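YopX protein domain-containing protein (Enterococcus faecalis, PDB 2OX7) is of unknown function but belongs to the YopX family, and is built mainly of antiparallel beta sheets in an assembly of four chains. Local coordinates at residues N20-F25 / T36-K41. Numbering follows the deposited sequence.
Sequences NVTPLF and TDFQIK
Val21 and Thr36 meet at the open end of the beta hairpin formed by strands 21-25 and 31-41, where the two strands part after their paired stretch. Their CA atoms, 4.7 Å apart, are the closest pair of CA atoms across the two segments, yet no direct hydrogen bond joins 20-25 to 36-41. A water bridges them instead, donating to Asn20 O at 2.8 Å and to Thr36 O at 2.6 Å; the carbonyl oxygens Asn20 O and Thr36 O themselves stand 4.0 Å apart, so the water links two acceptors that could not bond to each other.

Beside this bridge, methyl meets methyl: Val21 CG1 touches Thr36 CG2 at 3.9 Å. The chi1 of Thr36, 49°, places OG1 between the backbone N and the carbonyl carbon, on the far side from Val21, which leaves CG2 as the atom toward Val21 CG1. Beyond Thr36 the backbones separate, the CA atoms of Thr22 and Phe38 being already 9.3 Å apart. There Thr22 OG1 lies obliquely off the Phe38 ring, 4.5 Å from Phe38 CE2, a loose contact; Phe38 also rests on Phe25 of the second subunit.

The chain turns a corner at Asn20, whose OD1 accepts a hydrogen bond from Lys6 NZ. Regular pairing in the hairpin includes backbone bonding of Thr22 with Ile35, while Thr36 bonds with Ser53 of strand 46-56, the third strand of the sheet. On the side of the adjacent sheet, Val21 packs on Phe7 of strand 7-11 and Ile67 of strand 65-71.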
ATOM      1  N   ASN A  20      27.857   7.250  -0.869  1.00 33.90           N
ATOM      2  CA  ASN A  20      28.218   6.206  -1.796  1.00 34.93           C
ATOM      3  C   ASN A  20      29.184   5.190  -1.217  1.00 34.58           C
ATOM      4  O   ASN A  20      30.231   4.892  -1.820  1.00 36.24           O
ATOM      5  CB  ASN A  20      28.746   6.800  -3.101  1.00 36.92           C
ATOM      6  CG  ASN A  20      28.100   6.179  -4.313  1.00 39.69           C
ATOM      7  OD1 ASN A  20      28.117   6.763  -5.404  1.00 47.67           O
ATOM      8  ND2 ASN A  20      27.542   4.978  -4.149  1.00 42.82           N
ATOM      9  N   VAL A  21      28.799   4.637  -0.068  1.00 32.49           N
ATOM     10  CA  VAL A  21      29.581   3.611   0.658  1.00 32.46           C
ATOM     11  C   VAL A  21      29.130   2.193   0.299  1.00 32.74           C
ATOM     12  O   VAL A  21      28.001   1.994  -0.177  1.00 31.47           O
ATOM     13  CB  VAL A  21      29.494   3.775   2.210  1.00 32.44           C
ATOM     14  CG1 VAL A  21      29.861   5.198   2.661  1.00 32.46           C
ATOM     15  CG2 VAL A  21      28.110   3.368   2.784  1.00 30.82           C
ATOM     16  N   THR A  22      30.000   1.207   0.546  1.00 32.09           N
ATOM     17  CA  THR A  22      29.617  -0.196   0.392  1.00 32.91           C
ATOM     18  C   THR A  22      29.657  -0.869   1.750  1.00 33.17           C
ATOM     19  O   THR A  22      30.730  -1.059   2.315  1.00 33.26           O
ATOM     20  CB  THR A  22      30.553  -0.936  -0.589  1.00 33.31           C
ATOM     21  OG1 THR A  22      30.566  -0.239  -1.840  1.00 34.04           O
ATOM     22  CG2 THR A  22      30.075  -2.365  -0.829  1.00 34.18           C
ATOM     23  N   PRO A  23      28.485  -1.209   2.309  1.00 33.25           N
ATOM     24  CA  PRO A  23      28.451  -1.830   3.629  1.00 33.09           C
ATOM     25  C   PRO A  23      28.753  -3.325   3.538  1.00 33.71           C
ATOM     26  O   PRO A  23      28.320  -3.991   2.593  1.00 31.97           O
ATOM     27  CB  PRO A  23      27.005  -1.588   4.083  1.00 33.60           C
ATOM     28  CG  PRO A  23      26.219  -1.583   2.819  1.00 33.04           C
ATOM     29  CD  PRO A  23      27.126  -1.039   1.746  1.00 33.40           C
ATOM     30  N   LEU A  24      29.540  -3.844   4.488  1.00 34.69           N
ATOM     31  CA  LEU A  24      29.908  -5.264   4.456  1.00 36.61           C
ATOM     32  C   LEU A  24      29.333  -5.977   5.675  1.00 36.96           C
ATOM     33  O   LEU A  24      29.562  -5.558   6.807  1.00 37.35           O
ATOM     34  CB  LEU A  24      31.444  -5.445   4.376  1.00 36.17           C
ATOM     35  CG  LEU A  24      32.169  -5.295   3.024  1.00 37.06           C
ATOM     36  CD1 LEU A  24      31.903  -3.979   2.334  1.00 39.74           C
ATOM     37  CD2 LEU A  24      33.694  -5.449   3.209  1.00 37.24           C
ATOM     38  N   PHE A  25      28.568  -7.038   5.432  1.00 38.55           N
ATOM     39  CA  PHE A  25      27.890  -7.762   6.508  1.00 41.08           C
ATOM     40  C   PHE A  25      28.431  -9.170   6.640  1.00 43.44           C
ATOM     41  O   PHE A  25      28.850  -9.800   5.656  1.00 43.80           O
ATOM     42  CB  PHE A  25      26.378  -7.836   6.258  1.00 40.75           C
ATOM     43  CG  PHE A  25      25.693  -6.520   6.397  1.00 39.97           C
ATOM     44  CD1 PHE A  25      25.004  -6.201   7.549  1.00 41.34           C
ATOM     45  CD2 PHE A  25      25.784  -5.573   5.386  1.00 39.73           C
ATOM     46  CE1 PHE A  25      24.386  -4.961   7.693  1.00 40.60           C
ATOM     47  CE2 PHE A  25      25.178  -4.333   5.531  1.00 40.06           C
ATOM     48  CZ  PHE A  25      24.490  -4.029   6.688  1.00 39.92           C
ATOM     49  N   THR A  36      34.516   2.897   1.975  1.00 42.26           N
ATOM     50  CA  THR A  36      34.111   4.227   1.546  1.00 44.18           C
ATOM     51  C   THR A  36      34.637   4.599   0.155  1.00 45.07           C
ATOM     52  O   THR A  36      33.995   5.386  -0.554  1.00 45.95           O
ATOM     53  CB  THR A  36      34.460   5.312   2.594  1.00 44.14           C
ATOM     54  OG1 THR A  36      35.822   5.156   3.011  1.00 46.19           O
ATOM     55  CG2 THR A  36      33.578   5.169   3.813  1.00 44.60           C
ATOM     56  N   ASP A  37      35.783   4.028  -0.235  1.00 45.58           N
ATOM     57  CA  ASP A  37      36.360   4.188  -1.589  1.00 46.38           C
ATOM     58  C   ASP A  37      37.029   2.898  -2.034  1.00 45.46           C
ATOM     59  O   ASP A  37      37.665   2.216  -1.235  1.00 46.13           O
ATOM     60  CB  ASP A  37      37.443   5.294  -1.654  1.00 47.14           C
ATOM     61  CG  ASP A  37      36.930   6.637  -1.227  1.00 50.67           C
ATOM     62  OD1 ASP A  37      36.637   7.473  -2.117  1.00 56.36           O
ATOM     63  OD2 ASP A  37      36.802   6.850   0.000  1.00 54.26           O
ATOM     64  N   PHE A  38      36.912   2.590  -3.314  1.00 45.24           N
ATOM     65  CA  PHE A  38      37.657   1.492  -3.912  1.00 45.43           C
ATOM     66  C   PHE A  38      37.889   1.771  -5.391  1.00 46.89           C
ATOM     67  O   PHE A  38      37.162   2.546  -6.022  1.00 46.79           O
ATOM     68  CB  PHE A  38      36.901   0.160  -3.756  1.00 43.86           C
ATOM     69  CG  PHE A  38      35.750   0.025  -4.697  1.00 41.05           C
ATOM     70  CD1 PHE A  38      35.938  -0.505  -5.966  1.00 39.85           C
ATOM     71  CD2 PHE A  38      34.484   0.478  -4.337  1.00 38.73           C
ATOM     72  CE1 PHE A  38      34.884  -0.620  -6.860  1.00 38.24           C
ATOM     73  CE2 PHE A  38      33.416   0.378  -5.236  1.00 36.14           C
ATOM     74  CZ  PHE A  38      33.614  -0.171  -6.494  1.00 39.02           C
ATOM     75  N   GLN A  39      38.893   1.112  -5.959  1.00 48.76           N
ATOM     76  CA  GLN A  39      39.021   1.073  -7.412  1.00 50.53           C
ATOM     77  C   GLN A  39      39.449  -0.316  -7.838  1.00 50.96           C
ATOM     78  O   GLN A  39      39.984  -1.077  -7.033  1.00 51.01           O
ATOM     79  CB  GLN A  39      39.966   2.165  -7.954  1.00 50.58           C
ATOM     80  CG  GLN A  39      41.144   2.570  -7.057  1.00 51.92           C
ATOM     81  CD  GLN A  39      42.077   3.581  -7.749  1.00 52.15           C
ATOM     82  OE1 GLN A  39      42.470   3.391  -8.903  1.00 54.34           O
ATOM     83  NE2 GLN A  39      42.430   4.650  -7.040  1.00 52.88           N
ATOM     84  N   ILE A  40      39.178  -0.657  -9.087  1.00 52.37           N
ATOM     85  CA  ILE A  40      39.613  -1.934  -9.625  1.00 53.95           C
ATOM     86  C   ILE A  40      40.926  -1.743 -10.414  1.00 55.95           C
ATOM     87  O   ILE A  40      41.036  -0.839 -11.252  1.00 55.67           O
ATOM     88  CB  ILE A  40      38.495  -2.607 -10.477  1.00 53.83           C
ATOM     89  CG1 ILE A  40      37.147  -2.604  -9.730  1.00 52.76           C
ATOM     90  CG2 ILE A  40      38.882  -4.019 -10.880  1.00 53.26           C
ATOM     91  CD1 ILE A  40      37.181  -3.151  -8.295  1.00 51.20           C
ATOM     92  N   LYS A  41      41.906  -2.603 -10.129  1.00 57.87           N
ATOM     93  CA  LYS A  41      43.251  -2.493 -10.700  1.00 60.11           C
ATOM     94  C   LYS A  41      43.728  -3.820 -11.278  1.00 61.27           C
ATOM     95  O   LYS A  41      43.189  -4.877 -10.934  1.00 61.63           O
ATOM     96  CB  LYS A  41      44.235  -2.025  -9.629  1.00 60.12           C
ATOM     97  CG  LYS A  41      44.163  -0.529  -9.340  1.00 62.04           C
ATOM     98  CD  LYS A  41      44.990  -0.152  -8.120  1.00 64.15           C
ATOM     99  CE  LYS A  41      44.597   1.232  -7.600  1.00 66.24           C
ATOM    100  NZ  LYS A  41      44.956   2.349  -8.530  1.00 67.32           N
TER
HETATM  101  O   HOH W   1      32.503   6.377  -2.476  1.00 58.00           O